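Local coordinates for chintase (Rhizomucor miehei, PDB 5YUQ), which hydrolyses the glycosidic bonds of chitin as a glycoside hydrolase of family 18, with an active site that forms a tunnel, at residues A[230-235]-A[330-335]; A[177-182]-A[346-351]; A[2-7]-A[364-369]; A[195-200]-A[309-314]; A[282-287]-A[352-357]. All coordinates share one frame; numbering follows the deposited sequence. Where two conformers were deposited one is given.

In the fold
Eight parallel strands, from 4-9 to 346-350, make the TIM barrel of family 18, and most of these contacts reach its last strands. The centre of interaction 2 is about 5 Å from that of the chain, inside the barrel, where Tyr181 and Trp350 probably border the substrate tunnel. Interaction 1 covers the outer side of strand 228-240; the two meet where Val232 N bonds to Met348 O. Strands 4-9 and 346-350 pair to close the barrel; interaction 3 packs the C-terminal turn against the first, and Gln333 and Asp367 join it to interaction 1. Interaction 4 meets interaction 1 where Lys335 NZ bonds to Ala195 O. Interaction 5, its centre about 13 Å from that of interaction 1, touches it where Trp287 N bonds to Phe234 O.

Interaction 1: residues A[230-235]-A[330-335]; sequences LGVPFY and ASLQDK
Leu332 drives its two methyl groups into segment 230-235: CD2 lies 3.7 Å from CB of Val232, while CD1 stands 3.8 Å from CE1 of Phe234, approaching that ring obliquely. One turn further along the helix, Lys335 lays its aliphatic chain beside the same valine, with CD 3.8 Å from Val232 CG1; the two side chains slide past each other in opposite directions. Leu230 completes the row, its CD2 placed 4.0 Å from Lys335 CB and crossing that chain at about a right angle. Val232 can serve both neighbours because CG1 is anti to its carbonyl carbon (chi1 -50°), facing the lysine.

The backbones behind these groups run almost exactly antiparallel, at 177°, with axes 10.0 Å apart. This is a TIM-barrel pair: strand 230-233 with helix 330-335 of the outer layer, which leads back into strand 346-350. Leu361 of helix 360-363 touches both Leu332 and Phe234. The lysine bends only at chi4, and its NZ is held by Asp327, in a salt bridge, and by Ala195 O.

No hydrogen bond spans the two segments, and the buried Pro233 O has no partner in the model. Cohesion therefore rests on apolar contact, with the charge of the buried lysine probably balanced by Asp327.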
# COMPACT_ATOMS: atom_id res chain seq x y z
N LEU A 230 -1.93 -9.81 1.52
CA LEU A 230 -2.99 -8.83 1.31
C LEU A 230 -2.75 -7.58 2.14
O LEU A 230 -2.75 -7.64 3.37
CB LEU A 230 -4.35 -9.42 1.66
CG LEU A 230 -5.56 -8.50 1.47
CD1 LEU A 230 -5.72 -8.10 0.02
CD2 LEU A 230 -6.84 -9.16 2.00
N GLY A 231 -2.53 -6.45 1.48
CA GLY A 231 -2.34 -5.20 2.20
C GLY A 231 -3.67 -4.59 2.58
O GLY A 231 -4.63 -4.65 1.81
N VAL A 232 -3.71 -3.98 3.76
CA VAL A 232 -4.92 -3.37 4.29
C VAL A 232 -4.57 -2.00 4.85
O VAL A 232 -3.44 -1.76 5.25
CB VAL A 232 -5.57 -4.25 5.41
CG1 VAL A 232 -5.72 -5.69 4.92
CG2 VAL A 232 -4.74 -4.21 6.69
N PRO A 233 -5.54 -1.08 4.84
CA PRO A 233 -5.31 0.29 5.29
C PRO A 233 -5.73 0.51 6.74
O PRO A 233 -6.71 -0.09 7.20
CB PRO A 233 -6.22 1.09 4.37
CG PRO A 233 -7.40 0.18 4.17
CD PRO A 233 -6.84 -1.23 4.15
N PHE A 234 -5.00 1.36 7.45
CA PHE A 234 -5.42 1.81 8.78
C PHE A 234 -5.99 3.23 8.68
O PHE A 234 -5.94 4.01 9.63
CB PHE A 234 -4.26 1.78 9.78
CG PHE A 234 -4.01 0.42 10.41
CD1 PHE A 234 -4.54 -0.74 9.86
CD2 PHE A 234 -3.25 0.32 11.56
CE1 PHE A 234 -4.30 -1.99 10.46
CE2 PHE A 234 -3.01 -0.91 12.16
CZ PHE A 234 -3.53 -2.06 11.60
N TYR A 235 -6.54 3.54 7.51
CA TYR A 235 -7.14 4.84 7.23
C TYR A 235 -8.30 4.62 6.28
O TYR A 235 -8.44 3.55 5.67
CB TYR A 235 -6.11 5.76 6.55
CG TYR A 235 -5.67 5.25 5.18
CD1 TYR A 235 -4.67 4.30 5.06
CD2 TYR A 235 -6.25 5.73 4.02
CE1 TYR A 235 -4.27 3.83 3.83
CE2 TYR A 235 -5.86 5.27 2.77
CZ TYR A 235 -4.87 4.32 2.69
OH TYR A 235 -4.45 3.83 1.47
N ALA A 330 -14.24 -5.02 12.18
CA ALA A 330 -15.02 -6.02 11.46
C ALA A 330 -14.50 -6.24 10.04
O ALA A 330 -14.30 -7.38 9.61
CB ALA A 330 -16.49 -5.62 11.42
N SER A 331 -14.31 -5.15 9.30
CA SER A 331 -13.88 -5.28 7.92
C SER A 331 -12.46 -5.83 7.82
O SER A 331 -12.16 -6.59 6.90
CB SER A 331 -14.02 -3.95 7.17
OG SER A 331 -13.10 -3.00 7.66
N LEU A 332 -11.58 -5.46 8.75
CA LEU A 332 -10.23 -6.02 8.74
C LEU A 332 -10.25 -7.51 9.07
O LEU A 332 -9.54 -8.31 8.45
CB LEU A 332 -9.29 -5.27 9.69
CG LEU A 332 -8.91 -3.85 9.25
CD1 LEU A 332 -7.85 -3.29 10.19
CD2 LEU A 332 -8.42 -3.84 7.80
N GLN A 333 -11.09 -7.89 10.03
CA GLN A 333 -11.28 -9.30 10.34
C GLN A 333 -11.74 -10.04 9.08
O GLN A 333 -11.26 -11.13 8.79
CB GLN A 333 -12.31 -9.49 11.46
CG GLN A 333 -12.53 -10.97 11.82
CD GLN A 333 -11.31 -11.60 12.46
OE1 GLN A 333 -10.78 -11.10 13.45
NE2 GLN A 333 -10.85 -12.72 11.89
N ASP A 334 -12.64 -9.43 8.32
CA ASP A 334 -13.16 -10.09 7.12
C ASP A 334 -12.08 -10.28 6.07
O ASP A 334 -12.05 -11.29 5.37
CB ASP A 334 -14.35 -9.30 6.56
CG ASP A 334 -15.55 -9.37 7.45
OD1 ASP A 334 -15.61 -10.26 8.33
OD2 ASP A 334 -16.46 -8.52 7.29
N LYS A 335 -11.18 -9.30 5.96
CA LYS A 335 -10.02 -9.42 5.08
C LYS A 335 -9.09 -10.53 5.54
O LYS A 335 -8.57 -11.28 4.72
CB LYS A 335 -9.29 -8.07 5.02
CG LYS A 335 -10.01 -7.03 4.17
CD LYS A 335 -9.45 -5.63 4.39
CE LYS A 335 -9.99 -4.64 3.36
NZ LYS A 335 -11.41 -4.23 3.62

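Interaction 2: residues A[177-182]-A[346-351]; sequences YIMAYD and GVMLWS
The phenol oxygen of Tyr181 is pressed by two carbons of segment 346-351: Met348 CE at 3.3 Å from OH, and Trp350 CB at 3.6 Å from the same atom. All three side chains belong to the inside of the family 18 TIM barrel, where strand 346-350 faces strand 175-178 and the chain leaving it, with strand 228-240 standing between them.

Met348 does most of the filling. Its CG sits between the backbone N and the carbonyl carbon (chi1 62°), and the bend at chi2 (81°) places SD 4.0 Å from Tyr181 OH. CG comes 4.0 Å from Tyr177 CD2, obliquely to that ring, and CE lies 3.9 Å from Tyr177 CB. Tyr181 meets both Met348 and Trp350 at about a right angle.

Around the cluster, Met179 touches Glu107, just past strand 101-105, where the family signature ends, and the Tyr7 ring meets that of Trp350 with their planes at about 50°. The Trp350–Ser351 peptide is cis, as is characteristic of family 18, whose tryptophan here probably floors the sugar-binding tunnel. One face of the indole carries Ser351 CB, 3.8 Å above its plane and offset toward the rim.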
# COMPACT_ATOMS: atom_id res chain seq x y z
N TYR A 177 3.38 -7.92 -1.89
CA TYR A 177 2.45 -7.26 -0.99
C TYR A 177 1.44 -6.46 -1.80
O TYR A 177 1.77 -5.40 -2.31
CB TYR A 177 3.20 -6.29 -0.06
CG TYR A 177 4.16 -6.91 0.95
CD1 TYR A 177 4.40 -8.28 0.98
CD2 TYR A 177 4.82 -6.11 1.87
CE1 TYR A 177 5.28 -8.83 1.91
CE2 TYR A 177 5.69 -6.65 2.80
CZ TYR A 177 5.91 -8.01 2.82
OH TYR A 177 6.78 -8.53 3.74
N ILE A 178 0.21 -6.96 -1.90
CA ILE A 178 -0.81 -6.31 -2.73
C ILE A 178 -1.39 -5.07 -2.05
O ILE A 178 -1.96 -5.15 -0.96
CB ILE A 178 -1.96 -7.27 -3.06
CG1 ILE A 178 -1.43 -8.48 -3.84
CG2 ILE A 178 -3.02 -6.57 -3.89
CD1 ILE A 178 -2.47 -9.56 -4.07
N MET A 179 -1.27 -3.93 -2.72
CA MET A 179 -1.79 -2.69 -2.18
C MET A 179 -3.26 -2.54 -2.51
O MET A 179 -3.65 -1.74 -3.37
CB MET A 179 -0.96 -1.51 -2.68
CG MET A 179 0.47 -1.56 -2.15
SD MET A 179 1.53 -0.25 -2.78
CE MET A 179 0.38 1.13 -2.82
N ALA A 180 -4.08 -3.35 -1.84
CA ALA A 180 -5.52 -3.33 -2.06
C ALA A 180 -6.18 -2.21 -1.28
O ALA A 180 -7.04 -2.44 -0.44
CB ALA A 180 -6.12 -4.67 -1.65
N TYR A 181 -5.75 -0.99 -1.57
CA TYR A 181 -6.31 0.18 -0.95
C TYR A 181 -6.08 1.33 -1.92
O TYR A 181 -5.42 1.14 -2.94
CB TYR A 181 -5.71 0.44 0.44
CG TYR A 181 -4.22 0.21 0.59
CD1 TYR A 181 -3.30 1.07 0.03
CD2 TYR A 181 -3.74 -0.84 1.36
CE1 TYR A 181 -1.94 0.88 0.18
CE2 TYR A 181 -2.37 -1.04 1.54
CZ TYR A 181 -1.48 -0.17 0.94
OH TYR A 181 -0.12 -0.34 1.11
N ASP A 182 -6.66 2.49 -1.63
CA ASP A 182 -6.70 3.59 -2.59
C ASP A 182 -7.29 3.11 -3.91
O ASP A 182 -6.87 3.55 -4.98
CB ASP A 182 -5.32 4.20 -2.82
CG ASP A 182 -4.69 4.74 -1.56
OD1 ASP A 182 -5.43 5.03 -0.60
OD2 ASP A 182 -3.46 4.87 -1.55
N GLY A 346 0.12 -13.94 4.10
CA GLY A 346 -0.10 -13.08 5.23
C GLY A 346 -0.83 -11.81 4.84
O GLY A 346 -1.44 -11.72 3.78
N VAL A 347 -0.72 -10.81 5.70
CA VAL A 347 -1.29 -9.52 5.45
C VAL A 347 -0.27 -8.48 5.84
O VAL A 347 0.64 -8.73 6.60
CB VAL A 347 -2.54 -9.26 6.34
CG1 VAL A 347 -3.65 -10.20 5.98
CG2 VAL A 347 -2.15 -9.24 7.82
N MET A 348 -0.43 -7.29 5.25
CA MET A 348 0.40 -6.18 5.68
C MET A 348 -0.51 -4.98 5.87
O MET A 348 -1.63 -4.97 5.38
CB MET A 348 1.55 -5.88 4.71
CG MET A 348 1.16 -5.47 3.28
SD MET A 348 0.72 -3.72 3.17
CE MET A 348 0.87 -3.48 1.40
N LEU A 349 -0.01 -3.97 6.57
CA LEU A 349 -0.84 -2.81 6.88
C LEU A 349 -0.11 -1.52 6.56
O LEU A 349 1.10 -1.40 6.76
CB LEU A 349 -1.27 -2.84 8.35
CG LEU A 349 -0.16 -2.68 9.39
CD1 LEU A 349 -0.09 -1.23 9.87
CD2 LEU A 349 -0.37 -3.62 10.57
N TRP A 350 -0.87 -0.55 6.05
CA TRP A 350 -0.39 0.81 5.87
C TRP A 350 -1.29 1.77 6.64
O TRP A 350 -2.46 1.92 6.29
CB TRP A 350 -0.41 1.23 4.38
CG TRP A 350 0.10 2.63 4.23
CD1 TRP A 350 -0.60 3.79 4.44
CD2 TRP A 350 1.43 3.01 3.92
NE1 TRP A 350 0.23 4.87 4.26
CE2 TRP A 350 1.48 4.41 3.93
CE3 TRP A 350 2.60 2.29 3.61
CZ2 TRP A 350 2.65 5.12 3.66
CZ3 TRP A 350 3.75 2.99 3.34
CH2 TRP A 350 3.78 4.39 3.36
N SER A 351 -0.78 2.44 7.68
CA SER A 351 0.53 2.22 8.28
C SER A 351 0.35 2.30 9.80
O SER A 351 -0.68 2.77 10.30
CB SER A 351 1.55 3.25 7.78
OG SER A 351 1.05 4.57 7.98

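Interaction 3: residues A[2-7]-A[364-369]; sequences QKLSAY and ALQDIR
Lys3 and Arg369 bring the two ends of the chain together, their CA atoms 5.4 Å apart, the nearest such pair between these segments. Strand 4-7 starts the barrel here, and residues 366-368 form a 3-10 turn against it, tied by Ile368 N to Leu365 O and Arg369 N to Gln366 O.

Leu4 carries most of the contact. Its CG is anti to the backbone N (chi1 -164°), which puts that atom over the turn. CD1 then reaches three residues: Gln366 NE2 at 3.5 Å from it, Arg369 CD at 3.6 Å from it and Leu365 CB at 3.8 Å from it. Ile368 comes at the base, its CG2 lying 3.8 Å from Leu4 CB and 3.6 Å from the carbonyl oxygen of Lys3. Beyond the leucine, Arg369 NH1 donates to Gln366 OE1 at 3.0 Å, with the oxygen in the guanidinium plane.

Both polar ends have further partners: Arg369 forms a salt bridge with Asp23 and bonds to Asp20 O, and Gln366 NE2 bonds to Lys21 O.

With no hydrogen bond directly between the two segments, apolar contact carries the seam; the polar groups of the turn instead fasten the C-terminus to the chain leading into strand 24-32.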
# COMPACT_ATOMS: atom_id res chain seq x y z
N GLN A 2 6.52 -14.07 6.56
CA GLN A 2 6.13 -13.04 7.52
C GLN A 2 4.62 -12.93 7.50
O GLN A 2 4.05 -12.49 6.51
CB GLN A 2 6.76 -11.70 7.14
CG GLN A 2 8.28 -11.65 7.29
CD GLN A 2 9.02 -12.58 6.35
OE1 GLN A 2 8.73 -12.63 5.15
NE2 GLN A 2 9.96 -13.34 6.89
N LYS A 3 3.96 -13.33 8.58
CA LYS A 3 2.50 -13.40 8.58
C LYS A 3 1.85 -12.02 8.64
O LYS A 3 0.86 -11.78 7.95
CB LYS A 3 2.00 -14.28 9.73
CG LYS A 3 2.33 -15.77 9.55
CD LYS A 3 1.58 -16.35 8.36
CE LYS A 3 1.83 -17.84 8.17
NZ LYS A 3 2.97 -18.11 7.25
N LEU A 4 2.40 -11.17 9.47
CA LEU A 4 1.86 -9.82 9.63
C LEU A 4 2.97 -8.81 9.54
O LEU A 4 3.81 -8.78 10.38
CB LEU A 4 1.09 -9.75 10.98
CG LEU A 4 0.16 -8.57 11.10
CD1 LEU A 4 -0.59 -8.67 12.43
CD2 LEU A 4 1.00 -7.39 11.13
N SER A 5 2.99 -7.99 8.47
CA SER A 5 4.02 -6.97 8.26
C SER A 5 3.40 -5.61 8.41
O SER A 5 2.30 -5.36 7.93
CB SER A 5 4.60 -7.10 6.86
OG SER A 5 5.19 -8.37 6.69
N ALA A 6 4.11 -4.72 9.09
CA ALA A 6 3.58 -3.39 9.35
C ALA A 6 4.51 -2.35 8.75
O ALA A 6 5.69 -2.32 9.08
CB ALA A 6 3.47 -3.17 10.85
N TYR A 7 3.97 -1.50 7.89
CA TYR A 7 4.72 -0.35 7.43
C TYR A 7 4.77 0.72 8.51
O TYR A 7 3.76 1.00 9.16
CB TYR A 7 4.10 0.25 6.17
CG TYR A 7 4.46 -0.51 4.92
CD1 TYR A 7 3.67 -1.57 4.48
CD2 TYR A 7 5.58 -0.18 4.17
CE1 TYR A 7 4.00 -2.28 3.33
CE2 TYR A 7 5.91 -0.87 3.00
CZ TYR A 7 5.12 -1.93 2.60
OH TYR A 7 5.44 -2.63 1.46
N ALA A 364 -7.21 -6.47 15.28
CA ALA A 364 -8.11 -7.08 14.30
C ALA A 364 -7.38 -7.96 13.29
O ALA A 364 -8.00 -8.74 12.58
CB ALA A 364 -8.90 -5.99 13.57
N LEU A 365 -6.06 -7.82 13.22
CA LEU A 365 -5.29 -8.59 12.25
C LEU A 365 -4.69 -9.85 12.85
O LEU A 365 -4.14 -10.66 12.11
CB LEU A 365 -4.18 -7.73 11.64
CG LEU A 365 -4.64 -6.50 10.86
CD1 LEU A 365 -3.43 -5.76 10.26
CD2 LEU A 365 -5.62 -6.90 9.77
N GLN A 366 -4.79 -10.03 14.17
CA GLN A 366 -4.00 -11.09 14.81
C GLN A 366 -4.28 -12.51 14.35
O GLN A 366 -3.39 -13.35 14.43
CB GLN A 366 -4.09 -10.98 16.34
CG GLN A 366 -3.50 -9.68 16.85
CD GLN A 366 -2.05 -9.51 16.45
OE1 GLN A 366 -1.20 -10.32 16.81
NE2 GLN A 366 -1.76 -8.45 15.70
N ASP A 367 -5.47 -12.79 13.84
CA ASP A 367 -5.77 -14.15 13.41
C ASP A 367 -4.88 -14.63 12.25
O ASP A 367 -4.82 -15.82 11.98
CB ASP A 367 -7.25 -14.33 13.05
CG ASP A 367 -8.14 -14.34 14.27
OD1 ASP A 367 -7.63 -14.49 15.39
OD2 ASP A 367 -9.37 -14.19 14.10
N ILE A 368 -4.21 -13.71 11.57
CA ILE A 368 -3.32 -14.10 10.48
C ILE A 368 -2.07 -14.77 11.02
O ILE A 368 -1.43 -15.55 10.30
CB ILE A 368 -2.94 -12.90 9.58
CG1 ILE A 368 -2.42 -13.37 8.21
CG2 ILE A 368 -1.88 -12.05 10.24
CD1 ILE A 368 -3.49 -14.02 7.34
N ARG A 369 -1.71 -14.51 12.27
CA ARG A 369 -0.45 -15.05 12.79
C ARG A 369 -0.65 -16.25 13.70
O ARG A 369 0.07 -16.43 14.69
CB ARG A 369 0.42 -13.98 13.46
CG ARG A 369 -0.31 -12.81 14.05
CD ARG A 369 0.62 -11.61 14.17
NE ARG A 369 1.96 -11.99 14.62
CZ ARG A 369 2.41 -11.83 15.85
NH1 ARG A 369 1.62 -11.30 16.78
NH2 ARG A 369 3.64 -12.20 16.16

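Interaction 4: residues A[195-200]-A[309-314]; sequences APLYYS and ISKTPY
Tyr198 receives Lys311 at the edge of its ring, CG of the lysine lying in the ring plane and 3.8 Å from Tyr198 CD2. Ile309 O also sits near that plane at the edge, close to the root of the side chain, 3.4 Å from Tyr198 CB. One face of the phenol is covered by its own neighbour, Leu197 CG, 3.6 Å above the plane and offset toward the rim.

The 309-314 side belongs to a beta hairpin of strands 302-307 and 312-317, whose turn contains a G1 beta bulge: Lys311 and Thr312 both face Asp307. The hairpin lies between the last two barrel strands in the chain, consistent with the small insertion domain of many family 18 chitinases. Against it the irregular 195-200 chain runs the other way, its end-to-end direction 170° from that of 309-312.

Further along the 195-200 chain, toward its start, Pro196 CB abuts Ser310 CB at 3.6 Å. The serine's hydroxyl, between its backbone N and carbonyl carbon (chi1 67°), is bonded to Asp307. Lys311 bends away at chi2, and its NZ reaches Asp308 in a salt bridge. Tyr338 of helix 329-341 packs on Leu197 and Tyr198 alike.

A single hydrogen bond crosses: Leu197 N gives its proton to a lone pair of Ser310 O at 2.9 Å, nearly straight at 162°.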
# COMPACT_ATOMS: atom_id res chain seq x y z
N ALA A 195 -10.82 0.23 0.24
CA ALA A 195 -10.19 -1.08 0.24
C ALA A 195 -11.27 -2.15 0.19
O ALA A 195 -11.44 -2.91 1.14
CB ALA A 195 -9.34 -1.24 1.47
N PRO A 196 -12.01 -2.22 -0.92
CA PRO A 196 -13.06 -3.22 -1.00
C PRO A 196 -12.47 -4.62 -0.96
O PRO A 196 -11.42 -4.85 -1.56
CB PRO A 196 -13.69 -2.98 -2.37
CG PRO A 196 -12.61 -2.31 -3.18
CD PRO A 196 -11.81 -1.50 -2.20
N LEU A 197 -13.13 -5.53 -0.26
CA LEU A 197 -12.70 -6.92 -0.28
C LEU A 197 -13.21 -7.57 -1.55
O LEU A 197 -12.55 -8.42 -2.15
CB LEU A 197 -13.20 -7.66 0.96
CG LEU A 197 -12.80 -9.13 1.05
CD1 LEU A 197 -11.29 -9.28 1.01
CD2 LEU A 197 -13.35 -9.71 2.35
N TYR A 198 -14.40 -7.15 -1.98
CA TYR A 198 -14.98 -7.63 -3.23
C TYR A 198 -15.46 -6.49 -4.12
O TYR A 198 -15.73 -5.38 -3.63
CB TYR A 198 -16.18 -8.55 -2.96
CG TYR A 198 -15.84 -9.76 -2.12
CD1 TYR A 198 -15.23 -10.86 -2.70
CD2 TYR A 198 -16.14 -9.80 -0.77
CE1 TYR A 198 -14.92 -11.97 -1.95
CE2 TYR A 198 -15.83 -10.91 -0.01
CZ TYR A 198 -15.23 -11.99 -0.61
OH TYR A 198 -14.92 -13.10 0.13
N TYR A 199 -15.55 -6.78 -5.41
CA TYR A 199 -16.14 -5.89 -6.39
C TYR A 199 -17.16 -6.67 -7.18
O TYR A 199 -16.88 -7.78 -7.64
CB TYR A 199 -15.09 -5.32 -7.35
CG TYR A 199 -15.71 -4.78 -8.62
CD1 TYR A 199 -16.37 -3.56 -8.61
CD2 TYR A 199 -15.65 -5.50 -9.80
CE1 TYR A 199 -16.96 -3.07 -9.76
CE2 TYR A 199 -16.24 -5.01 -10.97
CZ TYR A 199 -16.90 -3.79 -10.93
OH TYR A 199 -17.49 -3.28 -12.07
N SER A 200 -18.30 -6.06 -7.38
CA SER A 200 -19.34 -6.68 -8.18
C SER A 200 -19.51 -5.94 -9.47
O SER A 200 -19.65 -4.78 -9.51
CB SER A 200 -20.68 -6.67 -7.46
OG SER A 200 -21.74 -6.93 -8.32
N ILE A 309 -21.55 -5.49 -0.18
CA ILE A 309 -20.79 -5.94 -1.34
C ILE A 309 -19.28 -5.96 -1.07
O ILE A 309 -18.62 -6.99 -1.26
CB ILE A 309 -21.08 -5.08 -2.59
CG1 ILE A 309 -22.46 -5.43 -3.15
CG2 ILE A 309 -20.01 -5.31 -3.65
CD1 ILE A 309 -22.92 -4.50 -4.26
N SER A 310 -18.74 -4.84 -0.60
CA SER A 310 -17.30 -4.70 -0.41
C SER A 310 -16.84 -5.18 0.96
O SER A 310 -15.64 -5.31 1.19
CB SER A 310 -16.87 -3.24 -0.61
OG SER A 310 -17.39 -2.41 0.41
N LYS A 311 -17.80 -5.44 1.85
CA LYS A 311 -17.53 -5.80 3.24
C LYS A 311 -16.73 -4.72 3.95
O LYS A 311 -15.75 -5.03 4.63
CB LYS A 311 -16.79 -7.14 3.35
CG LYS A 311 -17.37 -8.26 2.49
CD LYS A 311 -18.76 -8.64 2.96
CE LYS A 311 -19.37 -9.67 2.02
NZ LYS A 311 -20.80 -9.95 2.33
N THR A 312 -17.15 -3.47 3.81
CA THR A 312 -16.50 -2.34 4.49
C THR A 312 -17.52 -1.35 5.01
O THR A 312 -18.61 -1.23 4.46
CB THR A 312 -15.53 -1.58 3.54
OG1 THR A 312 -16.25 -1.09 2.41
CG2 THR A 312 -14.41 -2.49 3.06
N PRO A 313 -17.15 -0.62 6.08
CA PRO A 313 -18.04 0.41 6.62
C PRO A 313 -17.90 1.69 5.82
O PRO A 313 -16.87 1.94 5.20
CB PRO A 313 -17.49 0.63 8.02
CG PRO A 313 -16.01 0.38 7.86
CD PRO A 313 -15.93 -0.78 6.89
N TYR A 314 -18.95 2.51 5.82
CA TYR A 314 -18.83 3.84 5.27
C TYR A 314 -19.73 4.75 6.07
O TYR A 314 -20.61 4.28 6.79
CB TYR A 314 -19.16 3.87 3.78
CG TYR A 314 -20.58 3.51 3.42
CD1 TYR A 314 -20.98 2.18 3.31
CD2 TYR A 314 -21.52 4.49 3.16
CE1 TYR A 314 -22.28 1.85 2.96
CE2 TYR A 314 -22.81 4.18 2.82
CZ TYR A 314 -23.19 2.86 2.73
OH TYR A 314 -24.48 2.55 2.39

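Interaction 5: residues A[282-287]-A[352-357]; sequences SGQYIW and LEMDDD
Trp287 touches segment 352-357 first through CB, 3.4 Å from Met354 O. Along the indole, CD1 comes 3.6 Å from Asp356 N, which sits at the ring edge in its plane; next round the ring, NE1 donates to Asp356 OD2 at 2.9 Å and 164°. The bond lies in the indole plane but meets the carboxylate from above its own, the two planes being 59° apart.

In the TIM barrel, segment 352-357 is the loop leaving the last strand, and Trp287 opens helix 287-292 with Ile286 in the N-cap position. Met354 packs beside Ile286, its CG anti to the carbonyl carbon (chi1 -56°) and 3.8 Å from Ile286 CG2. Fully extended beyond that, it meets Gln284 tip to tip, with CE 3.5 Å from Gln284 OE1; NE2 of that glutamine bonds to Thr266.

Asp356 OD2 has a second partner in Thr360 OG1, while its backbone N bonds to Asp355 OD1 at 2.8 Å, from above that carboxylate plane.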
# COMPACT_ATOMS: atom_id res chain seq x y z
N SER A 282 -5.42 14.37 -0.35
CA SER A 282 -5.58 12.96 -0.66
C SER A 282 -6.92 12.44 -0.16
O SER A 282 -7.41 11.41 -0.63
CB SER A 282 -4.47 12.14 -0.02
OG SER A 282 -4.55 12.19 1.39
N GLY A 283 -7.51 13.15 0.80
CA GLY A 283 -8.77 12.74 1.39
C GLY A 283 -8.58 11.76 2.52
O GLY A 283 -9.55 11.24 3.07
N GLN A 284 -7.32 11.52 2.88
CA GLN A 284 -6.97 10.55 3.91
C GLN A 284 -7.59 10.91 5.26
O GLN A 284 -7.60 12.07 5.67
CB GLN A 284 -5.45 10.44 4.03
CG GLN A 284 -4.97 9.49 5.12
CD GLN A 284 -3.46 9.40 5.18
OE1 GLN A 284 -2.85 8.56 4.51
NE2 GLN A 284 -2.84 10.27 5.98
N TYR A 285 -8.11 9.90 5.93
CA TYR A 285 -8.75 10.06 7.22
C TYR A 285 -8.26 8.88 8.05
O TYR A 285 -8.71 7.75 7.84
CB TYR A 285 -10.26 9.98 7.00
CG TYR A 285 -11.09 10.92 7.84
CD1 TYR A 285 -11.40 10.59 9.15
CD2 TYR A 285 -11.58 12.10 7.32
CE1 TYR A 285 -12.15 11.42 9.92
CE2 TYR A 285 -12.35 12.95 8.10
CZ TYR A 285 -12.63 12.60 9.40
OH TYR A 285 -13.39 13.42 10.20
N ILE A 286 -7.33 9.11 8.96
CA ILE A 286 -6.71 7.97 9.64
C ILE A 286 -7.58 7.41 10.75
O ILE A 286 -8.45 8.10 11.29
CB ILE A 286 -5.29 8.27 10.18
CG1 ILE A 286 -5.35 9.31 11.30
CG2 ILE A 286 -4.37 8.71 9.05
CD1 ILE A 286 -4.07 9.35 12.12
N TRP A 287 -7.36 6.15 11.10
CA TRP A 287 -8.20 5.50 12.09
C TRP A 287 -8.26 6.26 13.40
O TRP A 287 -9.33 6.35 14.02
CB TRP A 287 -7.75 4.06 12.35
CG TRP A 287 -8.53 3.45 13.46
CD1 TRP A 287 -8.13 3.27 14.75
CD2 TRP A 287 -9.88 2.97 13.39
NE1 TRP A 287 -9.14 2.70 15.49
CE2 TRP A 287 -10.23 2.51 14.68
CE3 TRP A 287 -10.82 2.88 12.37
CZ2 TRP A 287 -11.47 1.95 14.96
CZ3 TRP A 287 -12.06 2.34 12.65
CH2 TRP A 287 -12.38 1.88 13.93
N LEU A 352 1.36 1.83 10.53
CA LEU A 352 1.20 1.49 11.94
C LEU A 352 0.82 2.65 12.85
O LEU A 352 0.07 2.46 13.81
CB LEU A 352 2.49 0.81 12.44
CG LEU A 352 2.41 0.19 13.83
CD1 LEU A 352 1.26 -0.81 13.89
CD2 LEU A 352 3.72 -0.49 14.17
N GLU A 353 1.30 3.85 12.54
CA GLU A 353 1.07 4.98 13.44
C GLU A 353 -0.39 5.44 13.40
O GLU A 353 -0.81 6.23 14.22
CB GLU A 353 2.03 6.13 13.11
CG GLU A 353 1.55 7.10 12.03
CD GLU A 353 1.56 6.52 10.64
OE1 GLU A 353 2.10 5.41 10.41
OE2 GLU A 353 1.04 7.20 9.73
N MET A 354 -1.13 4.91 12.46
CA MET A 354 -2.52 5.29 12.27
C MET A 354 -3.52 4.63 13.21
O MET A 354 -4.60 5.05 13.32
CB MET A 354 -3.00 5.05 10.81
CG MET A 354 -2.17 5.74 9.79
SD MET A 354 -2.86 5.20 8.15
CE MET A 354 -1.91 6.26 7.03
N ASP A 355 -3.07 3.56 13.85
CA ASP A 355 -3.92 2.83 14.78
C ASP A 355 -4.13 3.66 16.04
O ASP A 355 -3.35 4.58 16.32
CB ASP A 355 -3.28 1.49 15.15
CG ASP A 355 -4.30 0.44 15.54
OD1 ASP A 355 -5.51 0.75 15.66
OD2 ASP A 355 -3.89 -0.71 15.74
N ASP A 356 -5.19 3.35 16.78
CA ASP A 356 -5.41 4.04 18.05
C ASP A 356 -4.51 3.47 19.15
O ASP A 356 -3.75 2.52 18.94
CB ASP A 356 -6.90 4.02 18.44
CG ASP A 356 -7.45 2.62 18.61
OD1 ASP A 356 -6.70 1.71 19.04
OD2 ASP A 356 -8.66 2.43 18.35
N ASP A 357 -4.59 4.06 20.34
CA ASP A 357 -3.72 3.65 21.43
C ASP A 357 -4.09 2.26 21.97
O ASP A 357 -3.30 1.63 22.67
CB ASP A 357 -3.77 4.68 22.55
CG ASP A 357 -3.08 5.98 22.18
OD1 ASP A 357 -2.31 6.00 21.19
OD2 ASP A 357 -3.28 6.98 22.90